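Local structure of MgGH51 (Meripilus giganteus, 6ZQ0) at residues 18-23 against 218-223. The protein probably hydrolyses terminal alpha-L-arabinofuranosyl residues from arabinose-containing polysaccharides, as a family GH51 alpha-L-arabinofuranosidase. Sequence-based numbering, arbitrary orientation. Where two conformers were deposited one is given.
Sequences YGLMFE and AEMGPS. With LXE ([(1~{S},2~{S},3~{S},4~{S})-2-(hydroxymethyl)-3,4-bis(oxidanyl)cyclopentyl]azanium), chain G.
The backbones of Y18-L20 and M220-S223 meet nearly at right angles, about 101° between their end-to-end directions, and come closest where the CA atoms of G19 and P222 lie 4.2 Å apart. Y18 O takes a hydrogen bond from the backbone N of S223, which lies in the carbonyl plane at 2.9 Å. In one of two modelled conformers of S223, OG also donates to Y18 O at 2.8 Å, from above that plane. There OG sits between the backbone N and the carbonyl carbon of its own residue (chi1 65°), and this turns the hydroxyl back to the oxygen that the amide also binds.

L20 makes the apolar half of the contact. Its CG rests 3.6 Å from P222 CB, and CD1 lies against P222 CG. In one of its two modelled conformers, M220 brings CE to 3.5 Å from L20 CD2. The two methyls of L20 are then shared between the proline ring and the thioether end. Cutting L20 back to an alanine would probably open a gap beside the P222 ring and cost the M220 methyl one of its neighbours.

G221 leaves the helix 211-219 with positive phi, and the chain then runs through P222 into strand 224-227. This strand pairs in parallel with strand 20-21, through bonds of L20 to F224 and R226. The contact thus joins the first two strands of the parallel (beta/alpha)8 barrel where their pairing begins. Further along, E23 OE2 accepts a very short bond (2.5 Å) from O3' of the bound aminocyclopentane, LXE, while N232 and W261 hold OE1. One amide bond to Y18 O, joined by a hydroxyl in one conformer, and an apolar patch fix the chain crossing at the entry to strand 20-21, which runs on toward E23.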
ATOM      1  N   TYR A  18      -8.995  11.799  -5.129  1.00 16.93           N
ATOM      2  CA  TYR A  18      -9.116  10.488  -4.452  1.00 16.88           C
ATOM      3  C   TYR A  18      -7.956   9.586  -4.846  1.00 17.01           C
ATOM      4  O   TYR A  18      -7.646   9.430  -6.023  1.00 19.40           O
ATOM      5  CB  TYR A  18     -10.437   9.787  -4.777  1.00 18.11           C
ATOM      6  CG  TYR A  18     -11.661  10.573  -4.440  1.00 16.73           C
ATOM      7  CD1 TYR A  18     -12.036  10.828  -3.132  1.00 16.95           C
ATOM      8  CD2 TYR A  18     -12.383  11.165  -5.457  1.00 18.20           C
ATOM      9  CE1 TYR A  18     -13.177  11.545  -2.826  1.00 17.70           C
ATOM     10  CE2 TYR A  18     -13.498  11.913  -5.173  1.00 18.32           C
ATOM     11  CZ  TYR A  18     -13.898  12.104  -3.870  1.00 17.85           C
ATOM     12  OH  TYR A  18     -15.007  12.847  -3.679  1.00 20.11           O
ATOM     13  N   GLY A  19      -7.303   9.017  -3.841  1.00 16.71           N
ATOM     14  CA  GLY A  19      -6.128   8.183  -4.095  1.00 16.18           C
ATOM     15  C   GLY A  19      -5.810   7.364  -2.875  1.00 16.68           C
ATOM     16  O   GLY A  19      -6.732   7.213  -1.958  1.00 16.64           O
ATOM     17  N   LEU A  20      -4.600   6.802  -2.902  1.00 15.12           N
ATOM     18  CA  LEU A  20      -4.184   5.723  -1.987  1.00 15.62           C
ATOM     19  C   LEU A  20      -3.022   6.212  -1.140  1.00 15.63           C
ATOM     20  O   LEU A  20      -2.162   6.990  -1.623  1.00 16.49           O
ATOM     21  CB  LEU A  20      -3.710   4.514  -2.801  1.00 16.63           C
ATOM     22  CG  LEU A  20      -4.722   3.944  -3.762  1.00 17.29           C
ATOM     23  CD1 LEU A  20      -4.171   2.672  -4.368  1.00 19.69           C
ATOM     24  CD2 LEU A  20      -6.060   3.697  -3.072  1.00 20.26           C
ATOM     25  N   MET A  21      -2.976   5.656   0.056  1.00 16.71           N
ATOM     26  CA  MET A  21      -1.871   5.908   1.016  1.00 17.45           C
ATOM     27  C   MET A  21      -1.225   4.558   1.302  1.00 17.65           C
ATOM     28  O   MET A  21      -1.910   3.688   1.797  1.00 16.36           O
ATOM     29  CB  MET A  21      -2.399   6.507   2.317  1.00 16.23           C
ATOM     30  CG  MET A  21      -1.297   6.846   3.308  1.00 17.78           C
ATOM     31  SD  MET A  21      -0.769   5.462   4.305  1.00 19.32           S
ATOM     32  CE  MET A  21       0.476   6.259   5.306  1.00 23.90           C
ATOM     33  N   PHE A  22       0.038   4.414   0.939  1.00 16.80           N
ATOM     34  CA  PHE A  22       0.760   3.139   1.096  1.00 16.19           C
ATOM     35  C   PHE A  22       1.972   3.330   1.994  1.00 17.18           C
ATOM     36  O   PHE A  22       2.769   4.242   1.824  1.00 17.96           O
ATOM     37  CB  PHE A  22       1.150   2.567  -0.255  1.00 16.08           C
ATOM     38  CG  PHE A  22       1.742   1.191  -0.102  1.00 16.73           C
ATOM     39  CD1 PHE A  22       3.063   1.041   0.161  1.00 17.34           C
ATOM     40  CD2 PHE A  22       0.959   0.056  -0.180  1.00 18.81           C
ATOM     41  CE1 PHE A  22       3.604  -0.220   0.360  1.00 18.30           C
ATOM     42  CE2 PHE A  22       1.501  -1.204   0.021  1.00 18.20           C
ATOM     43  CZ  PHE A  22       2.822  -1.345   0.272  1.00 17.06           C
ATOM     44  N   GLU A  23       2.113   2.406   2.945  1.00 15.17           N
ATOM     45  CA  GLU A  23       3.419   2.084   3.533  1.00 16.21           C
ATOM     46  C   GLU A  23       3.379   0.596   3.793  1.00 16.36           C
ATOM     47  O   GLU A  23       2.243   0.034   3.794  1.00 18.00           O
ATOM     48  CB  GLU A  23       3.642   2.827   4.843  1.00 17.12           C
ATOM     49  CG  GLU A  23       2.762   2.313   5.955  1.00 17.30           C
ATOM     50  CD  GLU A  23       2.841   3.084   7.249  1.00 18.05           C
ATOM     51  OE1 GLU A  23       3.924   3.140   7.822  1.00 16.75           O
ATOM     52  OE2 GLU A  23       1.804   3.565   7.702  1.00 21.08           O
ATOM     53  N   ALA A 218      -6.356  -0.999  -8.423  1.00 18.75           N
ATOM     54  CA  ALA A 218      -6.666  -0.339  -9.706  1.00 21.94           C
ATOM     55  C   ALA A 218      -8.186  -0.176  -9.833  1.00 22.23           C
ATOM     56  O   ALA A 218      -8.642   0.847 -10.353  1.00 22.00           O
ATOM     57  CB  ALA A 218      -6.057  -1.130 -10.837  1.00 20.85           C
ATOM     58  N   GLU A 219      -8.953  -1.097  -9.273  1.00 21.61           N
ATOM     59  CA  GLU A 219     -10.434  -1.167  -9.351  1.00 24.41           C
ATOM     60  C   GLU A 219     -11.023   0.121  -8.766  1.00 24.38           C
ATOM     61  O   GLU A 219     -12.100   0.607  -9.224  1.00 22.91           O
ATOM     62  CB  GLU A 219     -10.873  -2.431  -8.587  1.00 25.79           C
ATOM     63  CG  GLU A 219     -12.347  -2.550  -8.393  1.00 27.35           C
ATOM     64  CD  GLU A 219     -12.780  -3.796  -7.641  1.00 26.89           C
ATOM     65  OE1 GLU A 219     -11.986  -4.728  -7.563  1.00 29.00           O
ATOM     66  OE2 GLU A 219     -13.917  -3.823  -7.190  1.00 29.98           O
ATOM     67  N   MET A 220     -10.344   0.682  -7.776  0.65 23.12           N
ATOM     68  CA  MET A 220     -10.904   1.785  -6.958  0.65 24.30           C
ATOM     69  C   MET A 220     -10.731   3.125  -7.686  0.65 23.45           C
ATOM     70  O   MET A 220     -11.138   4.137  -7.119  0.65 25.82           O
ATOM     71  CB  MET A 220     -10.172   1.826  -5.625  0.65 28.23           C
ATOM     72  CG  MET A 220     -10.868   2.579  -4.527  0.65 31.13           C
ATOM     73  SD  MET A 220      -9.827   2.532  -3.050  0.65 36.58           S
ATOM     74  CE  MET A 220      -8.600   1.307  -3.547  0.65 26.34           C
ATOM     75  N   GLY A 221     -10.076   3.125  -8.846  1.00 21.81           N
ATOM     76  CA  GLY A 221      -9.869   4.309  -9.694  1.00 21.46           C
ATOM     77  C   GLY A 221      -9.071   5.393  -8.987  1.00 18.22           C
ATOM     78  O   GLY A 221      -9.387   6.577  -9.130  1.00 20.43           O
ATOM     79  N   PRO A 222      -7.989   5.054  -8.250  1.00 17.09           N
ATOM     80  CA  PRO A 222      -7.216   6.074  -7.558  1.00 17.58           C
ATOM     81  C   PRO A 222      -6.470   6.955  -8.546  1.00 17.27           C
ATOM     82  O   PRO A 222      -6.074   6.483  -9.597  1.00 19.05           O
ATOM     83  CB  PRO A 222      -6.214   5.279  -6.709  1.00 16.93           C
ATOM     84  CG  PRO A 222      -6.045   3.987  -7.451  1.00 18.18           C
ATOM     85  CD  PRO A 222      -7.401   3.717  -8.076  1.00 17.57           C
ATOM     86  N   SER A 223      -6.202   8.187  -8.149  1.00 18.11           N
ATOM     87  CA  SER A 223      -5.468   9.181  -8.982  0.50 16.72           C
ATOM     88  C   SER A 223      -4.037   9.359  -8.485  1.00 17.82           C
ATOM     89  O   SER A 223      -3.202   9.888  -9.252  1.00 19.68           O
ATOM     90  CB  SER A 223      -6.166  10.517  -8.993  0.50 16.66           C
ATOM     91  OG  SER A 223      -6.160  11.107  -7.707  0.50 15.17           O
TER
HETATM   92  C1' LXE G 711      -0.367   7.587  10.808  1.00 27.95           C
HETATM   93  C2' LXE G 711       1.015   7.139  10.399  1.00 28.97           C
HETATM   94  O2' LXE G 711       1.711   7.975   9.467  1.00 28.22           O
HETATM   95  C3' LXE G 711       0.808   5.752   9.804  1.00 26.77           C
HETATM   96  O3' LXE G 711       2.076   5.052   9.677  1.00 19.33           O
HETATM   97  C4' LXE G 711      -0.259   5.129  10.717  1.00 27.96           C
HETATM   98  C5' LXE G 711      -1.238   4.088  10.121  1.00 31.02           C
HETATM   99  O5' LXE G 711      -1.948   4.559   8.969  1.00 29.73           O
HETATM  100  C6' LXE G 711      -1.032   6.341  11.270  1.00 30.39           C
HETATM  101  N1' LXE G 711      -1.103   6.421  12.731  1.00 36.56           N